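Local coordinates for protein HTH-type transcriptional regulator PrpR (PDB 6D2S) that regulates, as activator or repressor, the expression of enzymes that break down short-chain fatty acids through the glyoxylate and methylcitrate cycles in Mycobacterium tuberculosis, at residues 9-14 with 195-200; 20-25 with 167-172; 102-107 with 124-129; 4-9 with 112-117. One frame throughout, in Å; residues are numbered along the deposited sequence.

Interaction 1: 9-14 with 195-200. With CA (calcium ion), chain B; NA (sodium ion), chain G.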
loop_
_atom_site.group_PDB
_atom_site.type_symbol
_atom_site.label_atom_id
_atom_site.label_comp_id
_atom_site.label_asym_id
_atom_site.label_seq_id
_atom_site.Cartn_x
_atom_site.Cartn_y
_atom_site.Cartn_z
ATOM N N ASP A 9 -1.601 -2.870 15.834
ATOM C CA ASP A 9 -0.738 -3.805 16.553
ATOM C C ASP A 9 -0.615 -5.128 15.806
ATOM O O ASP A 9 0.466 -5.734 15.775
ATOM C CB ASP A 9 -1.249 -4.044 17.975
ATOM C CG ASP A 9 -0.244 -4.810 18.818
ATOM O OD1 ASP A 9 0.966 -4.520 18.698
ATOM O OD2 ASP A 9 -0.628 -5.698 19.602
ATOM N N PHE A 10 -1.711 -5.597 15.204
ATOM C CA PHE A 10 -1.676 -6.841 14.438
ATOM C C PHE A 10 -0.595 -6.786 13.358
ATOM O O PHE A 10 0.214 -7.714 13.207
ATOM C CB PHE A 10 -3.057 -7.098 13.823
ATOM C CG PHE A 10 -3.130 -8.341 12.981
ATOM C CD1 PHE A 10 -3.528 -9.544 13.536
ATOM C CD2 PHE A 10 -2.804 -8.300 11.629
ATOM C CE1 PHE A 10 -3.594 -10.695 12.757
ATOM C CE2 PHE A 10 -2.861 -9.452 10.846
ATOM C CZ PHE A 10 -3.252 -10.643 11.410
ATOM N N PHE A 11 -0.560 -5.698 12.594
ATOM C CA PHE A 11 0.470 -5.600 11.567
ATOM C C PHE A 11 1.846 -5.344 12.181
ATOM O O PHE A 11 2.844 -5.901 11.706
ATOM C CB PHE A 11 0.096 -4.535 10.539
ATOM C CG PHE A 11 -0.921 -5.014 9.518
ATOM C CD1 PHE A 11 -0.515 -5.707 8.385
ATOM C CD2 PHE A 11 -2.280 -4.791 9.712
ATOM C CE1 PHE A 11 -1.458 -6.152 7.446
ATOM C CE2 PHE A 11 -3.220 -5.239 8.794
ATOM C CZ PHE A 11 -2.804 -5.920 7.655
ATOM N N TYR A 12 1.916 -4.546 13.252
ATOM C CA TYR A 12 3.199 -4.277 13.905
ATOM C C TYR A 12 3.869 -5.569 14.361
ATOM O O TYR A 12 5.079 -5.772 14.160
ATOM C CB TYR A 12 3.010 -3.347 15.106
ATOM C CG TYR A 12 4.293 -3.144 15.875
ATOM C CD1 TYR A 12 5.260 -2.254 15.409
ATOM C CD2 TYR A 12 4.575 -3.870 17.026
ATOM C CE1 TYR A 12 6.459 -2.064 16.077
ATOM C CE2 TYR A 12 5.787 -3.681 17.705
ATOM C CZ TYR A 12 6.719 -2.779 17.216
ATOM O OH TYR A 12 7.922 -2.591 17.875
ATOM N N ASP A 13 3.099 -6.435 15.018
ATOM C CA ASP A 13 3.621 -7.698 15.529
ATOM C C ASP A 13 4.126 -8.597 14.423
ATOM O O ASP A 13 4.906 -9.518 14.693
ATOM C CB ASP A 13 2.533 -8.437 16.309
ATOM C CG ASP A 13 2.221 -7.770 17.621
ATOM O OD1 ASP A 13 3.025 -6.906 18.025
ATOM O OD2 ASP A 13 1.177 -8.088 18.238
ATOM N N ARG A 14 3.681 -8.369 13.189
ATOM C CA ARG A 14 4.100 -9.178 12.059
ATOM C C ARG A 14 5.106 -8.444 11.173
ATOM O O ARG A 14 5.329 -8.859 10.032
ATOM C CB ARG A 14 2.865 -9.629 11.270
ATOM C CG ARG A 14 2.056 -10.718 12.028
ATOM C CD ARG A 14 0.553 -10.792 11.680
ATOM N NE ARG A 14 -0.105 -11.771 12.564
ATOM C CZ ARG A 14 -0.409 -11.535 13.840
ATOM N NH1 ARG A 14 -0.138 -10.349 14.376
ATOM N NH2 ARG A 14 -0.963 -12.477 14.596
ATOM N N SER A 195 -1.774 8.396 10.541
ATOM C CA SER A 195 -1.560 6.961 10.669
ATOM C C SER A 195 -0.067 6.691 10.524
ATOM O O SER A 195 0.540 7.073 9.517
ATOM C CB SER A 195 -2.361 6.189 9.621
ATOM O OG SER A 195 -2.034 4.809 9.646
ATOM N N LYS A 196 0.520 6.049 11.531
ATOM C CA LYS A 196 1.948 5.762 11.568
ATOM C C LYS A 196 2.152 4.255 11.610
ATOM O O LYS A 196 1.487 3.560 12.384
ATOM C CB LYS A 196 2.611 6.418 12.784
ATOM C CG LYS A 196 4.121 6.249 12.840
ATOM C CD LYS A 196 4.681 6.693 14.183
ATOM C CE LYS A 196 6.140 7.115 14.065
ATOM N NZ LYS A 196 6.302 8.350 13.240
ATOM N N ARG A 197 3.069 3.756 10.783
ATOM C CA ARG A 197 3.384 2.334 10.733
ATOM C C ARG A 197 4.892 2.155 10.813
ATOM O O ARG A 197 5.633 2.756 10.032
ATOM C CB ARG A 197 2.829 1.689 9.457
ATOM C CG ARG A 197 1.307 1.631 9.410
ATOM C CD ARG A 197 0.759 0.843 10.597
ATOM N NE ARG A 197 -0.696 0.687 10.570
ATOM C CZ ARG A 197 -1.330 -0.317 9.970
ATOM N NH1 ARG A 197 -2.656 -0.380 10.000
ATOM N NH2 ARG A 197 -0.637 -1.255 9.338
ATOM N N GLN A 198 5.345 1.341 11.761
ATOM C CA GLN A 198 6.764 1.097 11.967
ATOM C C GLN A 198 7.097 -0.354 11.652
ATOM O O GLN A 198 6.327 -1.262 11.978
ATOM C CB GLN A 198 7.175 1.416 13.405
ATOM C CG GLN A 198 6.820 2.816 13.865
ATOM C CD GLN A 198 6.808 2.930 15.375
ATOM O OE1 GLN A 198 7.763 3.412 15.984
ATOM N NE2 GLN A 198 5.721 2.482 15.991
ATOM N N SER A 199 8.241 -0.566 11.005
ATOM C CA SER A 199 8.761 -1.908 10.778
ATOM C C SER A 199 9.771 -2.319 11.842
ATOM O O SER A 199 9.617 -3.369 12.465
ATOM C CB SER A 199 9.402 -2.010 9.390
ATOM O OG SER A 199 10.325 -0.958 9.175
ATOM N N ALA A 200 10.799 -1.496 12.072
ATOM C CA ALA A 200 11.898 -1.868 12.952
ATOM C C ALA A 200 11.841 -1.211 14.322
ATOM O O ALA A 200 12.456 -1.730 15.259
ATOM C CB ALA A 200 13.239 -1.517 12.295
HETATM CA CA CA B . 1.741 -6.436 20.004
HETATM NA NA NA G . 9.382 -4.885 13.973
HETATM O O HOH W 1 7.167 -4.097 13.077
HETATM O O HOH W 2 11.697 -4.798 13.396
HETATM O O HOH W 3 9.464 -3.258 15.329
#
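F11 overlaps the end of R197 at the base of the phenyl ring: R197 NH2 lies 3.6 Å from F11 CB and next nearest to CG and CD2. The planes of ring and guanidinium are 29° apart, and NH2 comes in obliquely. A bend at chi2 of R197 (-59°) folds its chain from the strand toward helix 3-13. On the next residue, the Y12 ring runs beside the strand backbone, with Y12 CD1 3.7 Å from Q198 O, while its hydroxyl is bound by T201 O just beyond the strand.

Water 1 bridges the two backbones, donating to Y12 O at 2.9 Å and to Q198 O at 3.2 Å. The same water is a ligand of a sodium ion that S199 O binds at 2.1 Å, and N15 and two further waters complete the set of ligands. On helix 3-13 itself, D9 and D13, four residues apart, each grip a calcium ion with both carboxylate oxygens; OD1 of D9 and OD1 of D13 both lie 2.4 Å from it. R14 lays its guanidinium over the F10 ring, offset toward the rim with CE1 over the centre of the group, and gives NH1 to F10 O at 2.9 Å.

The contact sets the N-terminal helix against an outer strand of the five-stranded antiparallel sheet in the C-terminal, GAF-clan region. Chemically it is a mixed seam: an arginine resting on carbon and, next to it, two carbonyls joined by one water that is itself a sodium ligand, so the polar part probably depends on the bound ion.

Interaction 2: 20-25 with 167-172. With NA (sodium ion), chain F.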
loop_
_atom_site.group_PDB
_atom_site.type_symbol
_atom_site.label_atom_id
_atom_site.label_comp_id
_atom_site.label_asym_id
_atom_site.label_seq_id
_atom_site.Cartn_x
_atom_site.Cartn_y
_atom_site.Cartn_z
ATOM N N ASP A 20 2.296 -15.420 4.143
ATOM C CA ASP A 20 1.484 -16.339 3.350
ATOM C C ASP A 20 0.682 -15.608 2.282
ATOM O O ASP A 20 0.484 -16.139 1.182
ATOM C CB ASP A 20 0.549 -17.148 4.254
ATOM C CG ASP A 20 1.299 -18.105 5.157
ATOM O OD1 ASP A 20 2.333 -18.657 4.723
ATOM O OD2 ASP A 20 0.862 -18.292 6.312
ATOM N N LEU A 21 0.179 -14.405 2.593
ATOM C CA LEU A 21 -0.567 -13.637 1.602
ATOM C C LEU A 21 0.356 -13.027 0.566
ATOM O O LEU A 21 0.012 -12.960 -0.618
ATOM C CB LEU A 21 -1.360 -12.517 2.267
ATOM C CG LEU A 21 -2.749 -12.776 2.802
ATOM C CD1 LEU A 21 -3.297 -11.425 3.285
ATOM C CD2 LEU A 21 -3.634 -13.415 1.733
ATOM N N ASP A 22 1.512 -12.526 1.011
ATOM C CA ASP A 22 2.481 -11.957 0.086
ATOM C C ASP A 22 2.927 -13.012 -0.924
ATOM O O ASP A 22 2.971 -12.755 -2.133
ATOM C CB ASP A 22 3.667 -11.394 0.876
ATOM C CG ASP A 22 4.302 -10.191 0.202
ATOM O OD1 ASP A 22 4.845 -10.361 -0.906
ATOM O OD2 ASP A 22 4.238 -9.081 0.773
ATOM N N MET A 23 3.254 -14.213 -0.438
ATOM C CA MET A 23 3.667 -15.299 -1.327
ATOM C C MET A 23 2.522 -15.777 -2.210
ATOM O O MET A 23 2.737 -16.127 -3.377
ATOM C CB MET A 23 4.214 -16.468 -0.500
ATOM C CG MET A 23 5.481 -16.145 0.249
ATOM S SD MET A 23 6.892 -16.112 -0.888
ATOM C CE MET A 23 7.113 -17.861 -1.228
ATOM N N ALA A 24 1.297 -15.831 -1.671
ATOM C CA ALA A 24 0.172 -16.262 -2.497
ATOM C C ALA A 24 -0.050 -15.303 -3.663
ATOM O O ALA A 24 -0.293 -15.734 -4.794
ATOM C CB ALA A 24 -1.097 -16.388 -1.655
ATOM N N ALA A 25 0.040 -13.997 -3.403
ATOM C CA ALA A 25 -0.111 -13.008 -4.467
ATOM C C ALA A 25 0.976 -13.170 -5.520
ATOM O O ALA A 25 0.701 -13.183 -6.727
ATOM C CB ALA A 25 -0.070 -11.594 -3.876
ATOM N N CYS A 167 4.520 3.829 -1.657
ATOM C CA CYS A 167 5.052 4.030 -0.304
ATOM C C CYS A 167 4.607 2.915 0.626
ATOM O O CYS A 167 5.400 2.381 1.412
ATOM C CB CYS A 167 4.608 5.372 0.269
ATOM S SG CYS A 167 5.389 6.787 -0.448
ATOM N N HIS A 168 3.325 2.566 0.578
ATOM C CA HIS A 168 2.869 1.502 1.456
ATOM C C HIS A 168 3.600 0.206 1.150
ATOM O O HIS A 168 4.055 -0.490 2.065
ATOM C CB HIS A 168 1.358 1.304 1.357
ATOM C CG HIS A 168 0.837 0.350 2.385
ATOM N ND1 HIS A 168 0.860 -1.017 2.207
ATOM C CD2 HIS A 168 0.333 0.559 3.625
ATOM C CE1 HIS A 168 0.374 -1.609 3.283
ATOM N NE2 HIS A 168 0.047 -0.675 4.159
ATOM N N ARG A 169 3.755 -0.130 -0.133
ATOM C CA ARG A 169 4.463 -1.366 -0.456
ATOM C C ARG A 169 5.915 -1.326 0.019
ATOM O O ARG A 169 6.443 -2.331 0.518
ATOM C CB ARG A 169 4.405 -1.646 -1.960
ATOM C CG ARG A 169 4.972 -3.002 -2.324
ATOM C CD ARG A 169 4.053 -4.147 -1.840
ATOM N NE ARG A 169 4.414 -5.447 -2.429
ATOM C CZ ARG A 169 4.640 -6.565 -1.733
ATOM N NH1 ARG A 169 4.584 -6.561 -0.404
ATOM N NH2 ARG A 169 4.919 -7.703 -2.371
ATOM N N LEU A 170 6.594 -0.190 -0.148
ATOM C CA LEU A 170 7.971 -0.107 0.340
ATOM C C LEU A 170 8.033 -0.398 1.839
ATOM O O LEU A 170 8.985 -1.028 2.324
ATOM C CB LEU A 170 8.569 1.272 0.027
ATOM C CG LEU A 170 8.872 1.579 -1.446
ATOM C CD1 LEU A 170 9.207 3.064 -1.631
ATOM C CD2 LEU A 170 10.048 0.717 -1.926
ATOM N N SER A 171 7.015 0.017 2.576
ATOM C CA SER A 171 6.982 -0.202 4.021
ATOM C C SER A 171 6.651 -1.645 4.405
ATOM O O SER A 171 6.680 -1.966 5.600
ATOM C CB SER A 171 5.972 0.746 4.679
ATOM O OG SER A 171 4.637 0.265 4.553
ATOM N N THR A 172 6.340 -2.513 3.446
ATOM C CA THR A 172 6.068 -3.920 3.729
ATOM C C THR A 172 7.232 -4.844 3.387
ATOM O O THR A 172 7.074 -6.061 3.501
ATOM C CB THR A 172 4.824 -4.418 2.961
ATOM O OG1 THR A 172 5.089 -4.431 1.542
ATOM C CG2 THR A 172 3.602 -3.539 3.259
HETATM NA NA NA F . 1.621 -20.026 7.632
HETATM O O HOH W 4 0.693 -17.746 9.323
#
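Segment 20-25, on helix 19-31, and segment 167-172, on helix 163-170 and the residues after it, stand well apart, their nearest CA atoms, those of D22 and T172, being 9.5 Å from each other. The long side chain of R169 and the short one of D22 meet from opposite directions. R169 meets D22 end-on: NH2 bonds OD1 at 3.0 Å and NH1 bonds OD2 at 2.8 Å, both from the syn side of the carboxylate. The planes of the two groups are twisted by 35°, so the pair is bidentate without being flat. R169 first runs with CG anti to its backbone N (chi1 -173°), then turns at chi2 to send the guanidinium to helix 19-31.

T172 steadies the arginine from its own segment, as its OG1 takes a bond from R169 NH1 at 2.9 Å and gives one to R169 O. R169 NE is held by L136 O. D22 has a weak bond from Y129. The pair joins helix 19-31 to helix 163-170 of the IrrE N-terminal-like region. Two arginines, R169 and R175, share one buried carboxylate, which probably favours an ionised D22, and the many bonds probably fix the guanidinium's rotation.

Interaction 3: 102-107 with 124-129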
loop_
_atom_site.group_PDB
_atom_site.type_symbol
_atom_site.label_atom_id
_atom_site.label_comp_id
_atom_site.label_asym_id
_atom_site.label_seq_id
_atom_site.Cartn_x
_atom_site.Cartn_y
_atom_site.Cartn_z
ATOM N N ASP A 102 -10.354 -18.144 3.187
ATOM C CA ASP A 102 -9.947 -19.058 4.251
ATOM C C ASP A 102 -8.562 -18.706 4.779
ATOM O O ASP A 102 -8.318 -18.757 5.992
ATOM C CB ASP A 102 -9.956 -20.503 3.751
ATOM C CG ASP A 102 -11.357 -21.077 3.609
ATOM O OD1 ASP A 102 -12.349 -20.397 3.948
ATOM O OD2 ASP A 102 -11.456 -22.237 3.156
ATOM N N LEU A 103 -7.638 -18.358 3.879
ATOM C CA LEU A 103 -6.304 -17.957 4.307
ATOM C C LEU A 103 -6.361 -16.692 5.159
ATOM O O LEU A 103 -5.731 -16.612 6.219
ATOM C CB LEU A 103 -5.402 -17.746 3.084
ATOM C CG LEU A 103 -3.976 -17.274 3.392
ATOM C CD1 LEU A 103 -3.292 -18.182 4.416
ATOM C CD2 LEU A 103 -3.123 -17.176 2.118
ATOM N N ILE A 104 -7.105 -15.683 4.704
ATOM C CA ILE A 104 -7.243 -14.463 5.500
ATOM C C ILE A 104 -7.826 -14.784 6.876
ATOM O O ILE A 104 -7.323 -14.312 7.908
ATOM C CB ILE A 104 -8.084 -13.424 4.736
ATOM C CG1 ILE A 104 -7.258 -12.844 3.582
ATOM C CG2 ILE A 104 -8.548 -12.305 5.666
ATOM C CD1 ILE A 104 -8.068 -11.924 2.656
ATOM N N SER A 105 -8.880 -15.604 6.917
ATOM C CA SER A 105 -9.466 -15.984 8.202
ATOM C C SER A 105 -8.440 -16.652 9.106
ATOM O O SER A 105 -8.401 -16.389 10.315
ATOM C CB SER A 105 -10.666 -16.909 7.992
ATOM O OG SER A 105 -11.725 -16.185 7.399
ATOM N N SER A 106 -7.596 -17.523 8.542
ATOM C CA SER A 106 -6.609 -18.202 9.375
ATOM C C SER A 106 -5.545 -17.242 9.890
ATOM O O SER A 106 -5.047 -17.414 11.012
ATOM C CB SER A 106 -5.959 -19.357 8.611
ATOM O OG SER A 106 -5.072 -18.872 7.621
ATOM N N ILE A 107 -5.185 -16.233 9.098
ATOM C CA ILE A 107 -4.205 -15.248 9.549
ATOM C C ILE A 107 -4.790 -14.388 10.669
ATOM O O ILE A 107 -4.153 -14.172 11.709
ATOM C CB ILE A 107 -3.732 -14.394 8.358
ATOM C CG1 ILE A 107 -2.900 -15.243 7.389
ATOM C CG2 ILE A 107 -2.918 -13.198 8.849
ATOM C CD1 ILE A 107 -2.802 -14.646 5.982
ATOM N N ILE A 124 -10.382 -6.648 5.822
ATOM C CA ILE A 124 -10.278 -5.718 4.703
ATOM C C ILE A 124 -8.835 -5.264 4.524
ATOM O O ILE A 124 -8.330 -5.167 3.398
ATOM C CB ILE A 124 -11.229 -4.523 4.897
ATOM C CG1 ILE A 124 -12.676 -4.998 4.861
ATOM C CG2 ILE A 124 -11.008 -3.485 3.788
ATOM C CD1 ILE A 124 -13.030 -5.728 3.585
ATOM N N GLY A 125 -8.145 -4.988 5.630
ATOM C CA GLY A 125 -6.742 -4.618 5.534
ATOM C C GLY A 125 -5.884 -5.698 4.895
ATOM O O GLY A 125 -4.966 -5.397 4.132
ATOM N N LEU A 126 -6.168 -6.968 5.201
ATOM C CA LEU A 126 -5.408 -8.062 4.600
ATOM C C LEU A 126 -5.749 -8.237 3.126
ATOM O O LEU A 126 -4.869 -8.539 2.312
ATOM C CB LEU A 126 -5.656 -9.366 5.363
ATOM C CG LEU A 126 -5.003 -9.343 6.753
ATOM C CD1 LEU A 126 -5.585 -10.446 7.619
ATOM C CD2 LEU A 126 -3.495 -9.495 6.598
ATOM N N ALA A 127 -7.013 -8.037 2.748
ATOM C CA ALA A 127 -7.336 -8.065 1.323
ATOM C C ALA A 127 -6.644 -6.923 0.584
ATOM O O ALA A 127 -6.135 -7.114 -0.531
ATOM C CB ALA A 127 -8.854 -8.002 1.112
ATOM N N ASN A 128 -6.633 -5.724 1.177
ATOM C CA ASN A 128 -5.875 -4.617 0.597
ATOM C C ASN A 128 -4.392 -4.949 0.533
ATOM O O ASN A 128 -3.717 -4.604 -0.445
ATOM C CB ASN A 128 -6.066 -3.334 1.410
ATOM C CG ASN A 128 -7.442 -2.738 1.254
ATOM O OD1 ASN A 128 -8.114 -2.939 0.246
ATOM N ND2 ASN A 128 -7.867 -1.994 2.256
ATOM N N TYR A 129 -3.854 -5.562 1.594
ATOM C CA TYR A 129 -2.453 -5.984 1.574
ATOM C C TYR A 129 -2.180 -6.915 0.397
ATOM O O TYR A 129 -1.190 -6.752 -0.338
ATOM C CB TYR A 129 -2.088 -6.670 2.909
ATOM C CG TYR A 129 -0.636 -7.135 2.962
ATOM C CD1 TYR A 129 -0.245 -8.301 2.324
ATOM C CD2 TYR A 129 0.333 -6.393 3.646
ATOM C CE1 TYR A 129 1.079 -8.726 2.344
ATOM C CE2 TYR A 129 1.661 -6.806 3.671
ATOM C CZ TYR A 129 2.023 -7.979 3.023
ATOM O OH TYR A 129 3.335 -8.409 3.051
#
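Two consecutive helices of the IrrE N-terminal-like domain, 101-109 and 116-135, meet here in a steep crossing, where I104, I107 and L126 share a buried apolar patch. The axes of the short segments approach to 10.2 Å at an angle of 123°, and the CA atoms of I104 and L126 are 6.7 Å apart. L126 does most of the touching: its CD1 methyl is 4.0 Å from I104 CG2 and equally 4.0 Å from I107 CG2, resting against two isoleucines one turn apart. In I104 (chi1 -73°), as in I107, CG1 sits beside the backbone N and CG2 anti to it, where it meets L126 CD1. The side chains of I104 and L126 lie alongside each other, pointing opposite ways. The longer branch of I104 carries CD1 to the backbone of A127 (4.0 Å from its N) and to A127 CB at 4.3 Å.

L21 of helix 19-31 packs against both I107 and L126; F10 touches I107 and F11 touches L126, while A127 meets helix 84-99. The contact is therefore one wall of a multi-helix core. Only aliphatic carbons meet side chain to side chain, and the pairing of these segments probably rests on shape and burial, since no directed bond joins them.

Interaction 4: 4-9 with 112-117. With CA (calcium ion), chain B.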
loop_
_atom_site.group_PDB
_atom_site.type_symbol
_atom_site.label_atom_id
_atom_site.label_comp_id
_atom_site.label_asym_id
_atom_site.label_seq_id
_atom_site.Cartn_x
_atom_site.Cartn_y
_atom_site.Cartn_z
ATOM N N PHE A 4 -9.105 0.180 15.018
ATOM C CA PHE A 4 -7.976 0.472 14.146
ATOM C C PHE A 4 -6.659 0.336 14.894
ATOM O O PHE A 4 -5.656 -0.092 14.307
ATOM C CB PHE A 4 -8.136 1.860 13.526
ATOM C CG PHE A 4 -9.194 1.914 12.457
ATOM C CD1 PHE A 4 -8.895 1.563 11.150
ATOM C CD2 PHE A 4 -10.492 2.287 12.762
ATOM C CE1 PHE A 4 -9.868 1.594 10.163
ATOM C CE2 PHE A 4 -11.469 2.326 11.780
ATOM C CZ PHE A 4 -11.155 1.979 10.480
ATOM N N GLU A 5 -6.657 0.663 16.185
ATOM C CA GLU A 5 -5.470 0.460 17.009
ATOM C C GLU A 5 -5.152 -1.025 17.182
ATOM O O GLU A 5 -3.979 -1.418 17.147
ATOM C CB GLU A 5 -5.667 1.130 18.367
ATOM C CG GLU A 5 -4.510 0.949 19.328
ATOM C CD GLU A 5 -4.631 1.834 20.560
ATOM O OE1 GLU A 5 -3.814 1.673 21.493
ATOM O OE2 GLU A 5 -5.540 2.692 20.593
ATOM N N GLU A 6 -6.175 -1.866 17.389
ATOM C CA GLU A 6 -5.929 -3.305 17.456
ATOM C C GLU A 6 -5.311 -3.811 16.162
ATOM O O GLU A 6 -4.403 -4.654 16.183
ATOM C CB GLU A 6 -7.225 -4.073 17.726
ATOM C CG GLU A 6 -7.971 -3.725 18.972
ATOM C CD GLU A 6 -9.241 -4.578 19.105
ATOM O OE1 GLU A 6 -9.129 -5.808 19.310
ATOM O OE2 GLU A 6 -10.347 -4.019 18.979
ATOM N N VAL A 7 -5.795 -3.318 15.017
ATOM C CA VAL A 7 -5.264 -3.814 13.764
ATOM C C VAL A 7 -3.865 -3.261 13.520
ATOM O O VAL A 7 -3.025 -3.930 12.906
ATOM C CB VAL A 7 -6.218 -3.487 12.599
ATOM C CG1 VAL A 7 -5.647 -3.994 11.295
ATOM C CG2 VAL A 7 -7.600 -4.127 12.865
ATOM N N ARG A 8 -3.589 -2.045 13.990
ATOM C CA ARG A 8 -2.225 -1.531 13.882
ATOM C C ARG A 8 -1.242 -2.434 14.620
ATOM O O ARG A 8 -0.168 -2.747 14.096
ATOM C CB ARG A 8 -2.139 -0.105 14.424
ATOM C CG ARG A 8 -0.738 0.498 14.330
ATOM C CD ARG A 8 -0.653 1.883 14.983
ATOM N NE ARG A 8 -0.863 1.847 16.430
ATOM C CZ ARG A 8 -1.902 2.398 17.054
ATOM N NH1 ARG A 8 -2.832 3.043 16.360
ATOM N NH2 ARG A 8 -2.006 2.314 18.373
ATOM N N ASP A 9 -1.601 -2.870 15.834
ATOM C CA ASP A 9 -0.738 -3.805 16.553
ATOM C C ASP A 9 -0.615 -5.128 15.806
ATOM O O ASP A 9 0.466 -5.734 15.775
ATOM C CB ASP A 9 -1.249 -4.044 17.975
ATOM C CG ASP A 9 -0.244 -4.810 18.818
ATOM O OD1 ASP A 9 0.966 -4.520 18.698
ATOM O OD2 ASP A 9 -0.628 -5.698 19.602
ATOM N N ASP A 112 -5.311 -13.778 19.118
ATOM C CA ASP A 112 -6.420 -14.271 19.941
ATOM C C ASP A 112 -7.270 -13.144 20.525
ATOM O O ASP A 112 -8.438 -13.380 20.858
ATOM C CB ASP A 112 -5.884 -15.168 21.073
ATOM C CG ASP A 112 -7.002 -15.736 21.987
ATOM O OD1 ASP A 112 -7.768 -16.638 21.563
ATOM O OD2 ASP A 112 -7.094 -15.299 23.158
ATOM N N GLN A 113 -6.722 -11.926 20.633
ATOM C CA GLN A 113 -7.356 -10.833 21.372
ATOM C C GLN A 113 -8.293 -9.968 20.529
ATOM O O GLN A 113 -9.090 -9.216 21.101
ATOM C CB GLN A 113 -6.281 -9.924 21.997
ATOM C CG GLN A 113 -5.454 -10.567 23.117
ATOM C CD GLN A 113 -4.291 -9.683 23.574
ATOM O OE1 GLN A 113 -3.573 -9.112 22.749
ATOM N NE2 GLN A 113 -4.111 -9.561 24.895
ATOM N N LEU A 114 -8.224 -10.057 19.202
ATOM C CA LEU A 114 -8.969 -9.141 18.336
ATOM C C LEU A 114 -10.462 -9.164 18.640
ATOM O O LEU A 114 -11.067 -10.236 18.741
ATOM C CB LEU A 114 -8.742 -9.503 16.863
ATOM C CG LEU A 114 -7.346 -9.233 16.276
ATOM C CD1 LEU A 114 -7.220 -9.749 14.840
ATOM C CD2 LEU A 114 -7.030 -7.736 16.305
ATOM N N SER A 115 -11.062 -7.978 18.758
ATOM C CA SER A 115 -12.519 -7.872 18.855
ATOM C C SER A 115 -13.158 -8.191 17.499
ATOM O O SER A 115 -12.479 -8.260 16.474
ATOM C CB SER A 115 -12.923 -6.468 19.293
ATOM O OG SER A 115 -12.603 -5.549 18.255
ATOM N N THR A 116 -14.484 -8.379 17.485
ATOM C CA THR A 116 -15.173 -8.608 16.211
ATOM C C THR A 116 -14.955 -7.452 15.252
ATOM O O THR A 116 -14.685 -7.658 14.065
ATOM C CB THR A 116 -16.678 -8.818 16.417
ATOM O OG1 THR A 116 -16.898 -10.062 17.078
ATOM C CG2 THR A 116 -17.403 -8.838 15.065
ATOM N N GLU A 117 -15.123 -6.220 15.737
ATOM C CA GLU A 117 -14.925 -5.081 14.851
ATOM C C GLU A 117 -13.509 -5.072 14.297
ATOM O O GLU A 117 -13.301 -4.801 13.106
ATOM C CB GLU A 117 -15.224 -3.775 15.590
ATOM C CG GLU A 117 -15.004 -2.554 14.715
ATOM C CD GLU A 117 -15.275 -1.252 15.441
ATOM O OE1 GLU A 117 -15.164 -0.185 14.799
ATOM O OE2 GLU A 117 -15.595 -1.300 16.647
HETATM CA CA CA B . 1.741 -6.436 20.004
#
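Segment 4-9 of helix 3-13 runs beside the loop that leads into helix 116-135, closest at E6 and L114, whose CA atoms are 6.6 Å apart. E6 reaches across with a chain that is straight beyond CG (chi2 -180°) and presents its carboxylate to S115. OE1 accepts the backbone N-H of S115 at 3.0 Å in a fairly straight bond of 161°, and OE2 receives the hydroxyl of the same residue, S115 OG, at 2.8 Å. Both donors come on the syn side, somewhat out of the carboxylate plane; with one bond on each oxygen the group's rotation is restrained.

S115 is the N-cap of helix 116-135. Its OG, set between backbone N and carbonyl carbon (chi1 67°), also accepts the backbone N-H of A118, three residues on. In a classical capping box the N-cap N-H would be taken by the side chain of that third residue; A118 cannot do this, and E6 from a different helix accepts it instead. The carboxylate therefore sits at the start of a helix, where the helix dipole would probably favour its negative charge; E117 OE2, a like charge, stays 6.4 Å from E6 OE2.

Next to the polar pair, L114 supplies the apolar share: its CD2 methyl lies 3.9 Å from E6 CB, and the side chain also packs on F10 farther along helix 3-13. The carbonyl of L114 is held by R119 NE, which ties the loop to the first turn of helix 116-135, and F4 and V7 of the N-terminal helix lie on V121 in the next turn.

How the interactions relate
Helix 3-13 serves both interaction 1 and interaction 4, whose centres are 12 Å apart and which share D9, a calcium ligand. R8 CG of interaction 4 lies 3.8 Å from R197 NE, and F10 CD1 lies 3.9 Å from L114 CD1. Interaction 3 is the apolar middle ground: F10 CZ is 3.6 Å from I107 CG2, F11 CZ 3.8 Å from L126 CD2, and L21 CG of interaction 2 3.7 Å from I107 CD1. It also has a polar link to interaction 2, D22 OD2 lying 2.5 Å from Y129 OH, a probable though weak hydrogen bond. Interactions 1, 2 and 4 tie the N-terminal helices to the C-terminal sheet and the IrrE-like region, while interaction 3 lies within that region.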